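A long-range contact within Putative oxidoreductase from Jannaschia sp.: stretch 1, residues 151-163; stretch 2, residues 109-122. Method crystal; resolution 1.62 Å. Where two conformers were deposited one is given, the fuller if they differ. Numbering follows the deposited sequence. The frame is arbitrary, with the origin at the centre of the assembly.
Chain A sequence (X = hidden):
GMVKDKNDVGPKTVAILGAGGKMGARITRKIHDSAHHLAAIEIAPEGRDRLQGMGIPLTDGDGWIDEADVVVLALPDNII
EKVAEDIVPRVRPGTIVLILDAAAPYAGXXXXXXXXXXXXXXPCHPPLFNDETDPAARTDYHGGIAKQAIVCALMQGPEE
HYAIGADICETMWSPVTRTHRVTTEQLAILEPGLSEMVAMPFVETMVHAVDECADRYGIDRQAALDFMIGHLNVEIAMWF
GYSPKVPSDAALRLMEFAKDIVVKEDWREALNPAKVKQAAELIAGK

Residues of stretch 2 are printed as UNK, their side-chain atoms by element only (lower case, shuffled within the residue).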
# COMPACT_ATOMS: atom_id res chain seq x y z
N VAL A 151 4.72 19.13 2.45
CA VAL A 151 6.13 19.47 2.70
C VAL A 151 6.51 20.71 1.92
O VAL A 151 6.09 20.90 0.77
CB VAL A 151 7.10 18.30 2.35
CG1 VAL A 151 6.90 17.12 3.31
CG2 VAL A 151 6.95 17.89 0.86
N CYS A 152 7.28 21.59 2.57
CA CYS A 152 7.68 22.85 1.97
C CYS A 152 9.10 23.20 2.27
O CYS A 152 9.62 22.88 3.34
CB CYS A 152 6.83 24.00 2.54
SG CYS A 152 5.02 23.86 2.36
N ALA A 153 9.71 23.91 1.33
CA ALA A 153 11.05 24.42 1.48
C ALA A 153 11.21 25.82 0.97
O ALA A 153 10.68 26.19 -0.09
CB ALA A 153 12.02 23.55 0.71
N LEU A 154 11.91 26.63 1.75
CA LEU A 154 12.33 27.94 1.31
C LEU A 154 13.65 27.74 0.59
O LEU A 154 14.70 27.44 1.20
CB LEU A 154 12.50 28.91 2.48
CG LEU A 154 12.87 30.34 2.14
CD1 LEU A 154 11.78 31.05 1.23
CD2 LEU A 154 13.08 31.12 3.46
N MSE A 155 13.61 27.82 -0.74
CA MSE A 155 14.81 27.59 -1.55
C MSE A 155 15.74 28.78 -1.48
O MSE A 155 16.95 28.65 -1.43
CB MSE A 155 14.45 27.28 -3.01
CG MSE A 155 15.64 27.19 -3.92
SE MSE A 155 14.98 26.77 -5.69
CE MSE A 155 16.62 26.94 -6.67
N GLN A 156 15.15 29.95 -1.56
CA GLN A 156 15.91 31.17 -1.42
C GLN A 156 14.97 32.31 -1.05
O GLN A 156 13.78 32.31 -1.37
CB GLN A 156 16.70 31.49 -2.69
CG GLN A 156 15.93 32.00 -3.79
CD GLN A 156 16.80 32.57 -4.90
OE1 GLN A 156 17.63 31.86 -5.45
NE2 GLN A 156 16.52 33.81 -5.31
N GLY A 157 15.52 33.29 -0.38
CA GLY A 157 14.75 34.48 -0.01
C GLY A 157 14.69 34.69 1.48
O GLY A 157 15.20 33.89 2.26
N PRO A 158 14.08 35.79 1.88
CA PRO A 158 13.95 36.13 3.28
C PRO A 158 13.13 35.12 4.06
O PRO A 158 12.13 34.61 3.59
CB PRO A 158 13.20 37.46 3.27
CG PRO A 158 12.76 37.70 1.95
CD PRO A 158 13.48 36.80 1.00
N GLU A 159 13.56 34.90 5.30
CA GLU A 159 12.92 33.97 6.23
C GLU A 159 11.42 34.18 6.38
O GLU A 159 10.63 33.23 6.44
CB GLU A 159 13.54 34.13 7.60
CG GLU A 159 12.94 33.26 8.70
CD GLU A 159 13.06 31.75 8.47
OE1 GLU A 159 13.84 31.25 7.61
OE2 GLU A 159 12.37 31.04 9.22
N GLU A 160 11.07 35.43 6.41
CA GLU A 160 9.66 35.84 6.61
C GLU A 160 8.73 35.29 5.52
O GLU A 160 7.53 35.17 5.68
CB GLU A 160 9.53 37.34 6.68
CG GLU A 160 10.29 37.95 7.85
CD GLU A 160 11.70 38.47 7.51
OE1 GLU A 160 12.47 37.83 6.73
OE2 GLU A 160 12.03 39.54 8.11
N HIS A 161 9.34 34.95 4.41
CA HIS A 161 8.57 34.44 3.26
C HIS A 161 8.20 32.98 3.41
O HIS A 161 7.30 32.50 2.68
CB HIS A 161 9.30 34.68 1.95
CG HIS A 161 9.25 36.10 1.52
ND1 HIS A 161 9.70 36.52 0.29
CD2 HIS A 161 8.70 37.18 2.12
CE1 HIS A 161 9.50 37.82 0.18
NE2 HIS A 161 8.89 38.25 1.27
N TYR A 162 8.81 32.28 4.36
CA TYR A 162 8.47 30.86 4.52
C TYR A 162 7.00 30.76 4.92
O TYR A 162 6.25 30.01 4.34
CB TYR A 162 9.34 30.12 5.54
CG TYR A 162 8.81 28.72 5.71
CD1 TYR A 162 9.15 27.73 4.81
CD2 TYR A 162 7.86 28.42 6.68
CE1 TYR A 162 8.61 26.47 4.93
CE2 TYR A 162 7.32 27.15 6.78
CZ TYR A 162 7.68 26.19 5.90
OH TYR A 162 7.10 24.94 5.99
N ALA A 163 6.62 31.57 5.90
CA ALA A 163 5.25 31.55 6.44
C ALA A 163 4.24 31.86 5.35
O ALA A 163 3.17 31.27 5.29
CB ALA A 163 5.08 32.53 7.59
N UNK A 109 17.94 24.20 -12.76
CA UNK A 109 17.51 24.91 -13.98
C UNK A 109 16.73 26.17 -13.72
O UNK A 109 16.36 26.87 -14.66
c UNK A 109 17.59 22.76 -15.28
c UNK A 109 16.73 23.97 -14.94
c UNK A 109 15.42 23.49 -14.37
N UNK A 110 16.49 26.50 -12.46
CA UNK A 110 15.77 27.77 -12.13
C UNK A 110 16.67 28.95 -12.46
O UNK A 110 17.88 28.91 -12.21
se UNK A 110 12.78 26.55 -11.36
c UNK A 110 11.93 28.10 -10.81
c UNK A 110 14.38 26.71 -10.24
c UNK A 110 15.30 27.85 -10.66
N UNK A 111 16.10 30.01 -13.07
CA UNK A 111 16.97 31.12 -13.39
C UNK A 111 17.54 31.75 -12.17
O UNK A 111 16.91 31.78 -11.13
c UNK A 111 16.03 32.13 -14.07
c UNK A 111 14.72 30.21 -13.52
c UNK A 111 14.80 31.44 -14.35
N UNK A 112 18.77 32.21 -12.30
CA UNK A 112 19.46 32.92 -11.22
C UNK A 112 18.96 34.34 -11.10
O UNK A 112 19.12 35.15 -12.00
c UNK A 112 23.24 33.80 -10.75
c UNK A 112 20.98 32.95 -11.47
o UNK A 112 23.99 34.38 -9.94
c UNK A 112 21.78 33.59 -10.37
o UNK A 112 23.65 33.40 -11.86
N UNK A 113 18.34 34.62 -9.97
CA UNK A 113 17.84 35.96 -9.62
C UNK A 113 17.73 36.05 -8.09
O UNK A 113 16.79 35.54 -7.47
c UNK A 113 13.51 40.28 -10.28
c UNK A 113 14.81 38.22 -10.61
n UNK A 113 13.42 41.44 -9.65
c UNK A 113 16.10 37.75 -9.99
n UNK A 113 12.57 39.89 -11.10
c UNK A 113 16.52 36.27 -10.31
n UNK A 113 14.57 39.54 -10.05
N UNK A 114 18.66 36.80 -7.53
CA UNK A 114 18.85 36.85 -6.07
C UNK A 114 17.79 37.54 -5.26
O UNK A 114 17.55 37.18 -4.11
c UNK A 114 20.20 37.51 -5.76
N UNK A 115 17.18 38.54 -5.89
CA UNK A 115 16.26 39.46 -5.20
C UNK A 115 14.79 39.07 -5.30
O UNK A 115 13.90 39.88 -4.98
c UNK A 115 15.93 41.08 -7.13
o UNK A 115 15.29 42.12 -7.43
c UNK A 115 16.43 40.89 -5.70
o UNK A 115 16.29 40.20 -7.94
N UNK A 116 14.57 37.81 -5.60
CA UNK A 116 13.23 37.21 -5.51
C UNK A 116 13.32 35.95 -4.60
O UNK A 116 14.40 35.48 -4.25
c UNK A 116 12.23 38.27 -7.60
c UNK A 116 13.18 34.50 -7.50
c UNK A 116 12.52 36.93 -6.86
c UNK A 116 13.32 35.97 -7.78
N UNK A 117 12.16 35.41 -4.26
CA UNK A 117 12.06 34.24 -3.40
C UNK A 117 11.60 33.06 -4.23
O UNK A 117 10.72 33.21 -5.08
c UNK A 117 10.63 33.19 -1.56
c UNK A 117 11.02 34.49 -2.29
o UNK A 117 11.51 35.47 -1.37
N UNK A 118 12.23 31.93 -4.00
CA UNK A 118 11.79 30.64 -4.54
C UNK A 118 11.34 29.82 -3.37
O UNK A 118 12.08 29.62 -2.39
c UNK A 118 14.61 30.62 -7.04
c UNK A 118 13.28 30.43 -6.66
c UNK A 118 14.00 31.23 -9.23
o UNK A 118 14.39 31.64 -10.50
c UNK A 118 12.33 30.56 -7.62
c UNK A 118 12.94 29.91 -5.29
c UNK A 118 14.95 31.06 -8.30
c UNK A 118 12.67 31.01 -8.90
N UNK A 119 10.12 29.34 -3.48
CA UNK A 119 9.47 28.52 -2.48
C UNK A 119 8.95 27.29 -3.19
O UNK A 119 8.32 27.39 -4.22
c UNK A 119 7.56 28.25 1.71
c UNK A 119 6.71 27.66 -0.80
c UNK A 119 7.72 28.60 -0.64
c UNK A 119 8.33 29.30 -1.83
c UNK A 119 6.57 27.32 1.53
c UNK A 119 6.17 27.01 0.30
c UNK A 119 8.11 28.90 0.64
N UNK A 120 9.22 26.15 -2.58
CA UNK A 120 8.80 24.81 -3.09
C UNK A 120 7.82 24.18 -2.13
O UNK A 120 8.05 24.10 -0.93
c UNK A 120 12.40 23.63 -4.08
c UNK A 120 11.15 24.52 -4.04
c UNK A 120 9.98 23.84 -3.34
c UNK A 120 9.47 22.64 -4.11
N UNK A 121 6.70 23.68 -2.68
CA UNK A 121 5.75 22.90 -1.90
C UNK A 121 5.37 21.63 -2.63
O UNK A 121 5.50 21.55 -3.83
N UNK A 122 5.02 20.60 -1.87
CA UNK A 122 4.51 19.36 -2.47
C UNK A 122 3.62 18.64 -1.49
O UNK A 122 3.98 18.53 -0.32
c UNK A 122 4.88 16.82 -5.98
c UNK A 122 5.30 17.51 -3.94
c UNK A 122 5.67 18.48 -2.87
c UNK A 122 4.80 16.25 -3.87
n UNK A 122 4.58 15.83 -5.16
n UNK A 122 5.28 17.86 -5.27
O HOH W 1 18.72 32.63 -7.82

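Position 109 carries three carbons, one bearing the other two, and touches nothing on stretch 1; a fork at CB makes it Val 109. Position 110 has two carbons, a selenium and a terminal carbon, unbranched, which is selenomethionine, Met 110. Its CG lies 4.2 Å from CE of Met 155, itself a selenomethionine. At 111, three carbons close a ring onto the backbone N: Pro 111, out of reach. Position 112 has three carbons, the third carrying two oxygens. That is a carboxylate after two methylenes, Glu 112, pointing away.

Position 113 shows three carbons, a nitrogen, and a carbon carrying two more nitrogens. This guanidinium identifies Arg 113, whose backbone does the work here: its O accepts from NE2 of Gln 156 at 2.8 Å, and a water joins its N (3.0 Å) to OE1 of Gln 156 (2.7 Å). A single carbon at 114 gives Ala 114, pointing away. Position 115 has two carbons, the second with two oxygens: Asp 115. Its OD1 lies 2.8 Å from NE of Arg 113, a salt bridge within the type I turn that runs from Arg 113 to 116.

At 116, four carbons fork at the first, with one arm two carbons long: Ile 116. Its O takes a nearly straight hydrogen bond (169°) from NE2 of Gln 156, 2.9 Å away. Position 117 has one carbon bearing an oxygen and a carbon, hence Thr 117. The hydroxyl OG1 is hydrogen-bonded to ND1 of His 161 at 2.7 Å, near the plane of the imidazole. An ideal CB built on Gly 157 would clash with OG1 of Thr 117, at 2.3 Å.

Position 118 has one carbon, then a six-carbon ring bearing an oxygen: Tyr 118. SE of Met 155 sits 3.8 Å from its CB, and CD of Gln 156 is 3.6 Å from its CD2. The same ring without oxygen at 119 is Phe 119. CB of Cys 152 approaches its CZ at 3.5 Å, while CD1 of Tyr 162 is 3.5 Å from its CE2; the two aromatic planes meet obliquely at 47°.

Position 120 repeats the four-carbon fork with a longer arm, Ile 120, whose CD1 is 4.3 Å from CB of Met 155. No side-chain atoms at 121 means Gly 121, its CA 3.4 Å from O of Val 151. At 122, one carbon precedes a ring of three carbons and two nitrogens, the imidazole of His 122; its CB is 4.0 Å from CG2 of Val 151.

The contact is an antiparallel strand pairing, with axes at 167°. Paired backbone bonds join Val 151 to His 122 and Ala 153 to Ile 120. A bulge then shifts the register by one, so O of Tyr 118 accepts from N of Met 155 at 2.9 Å and also from N of Gln 156, which lies 3.2 Å from O of Tyr 118. Beyond the ladder, the Gln 156 amide ties the strand to the turn, while Phe 119 packs against Cys 152, Leu 154 and Tyr 162.

Stretch 2 (109-122) VMPERADITYFIGH
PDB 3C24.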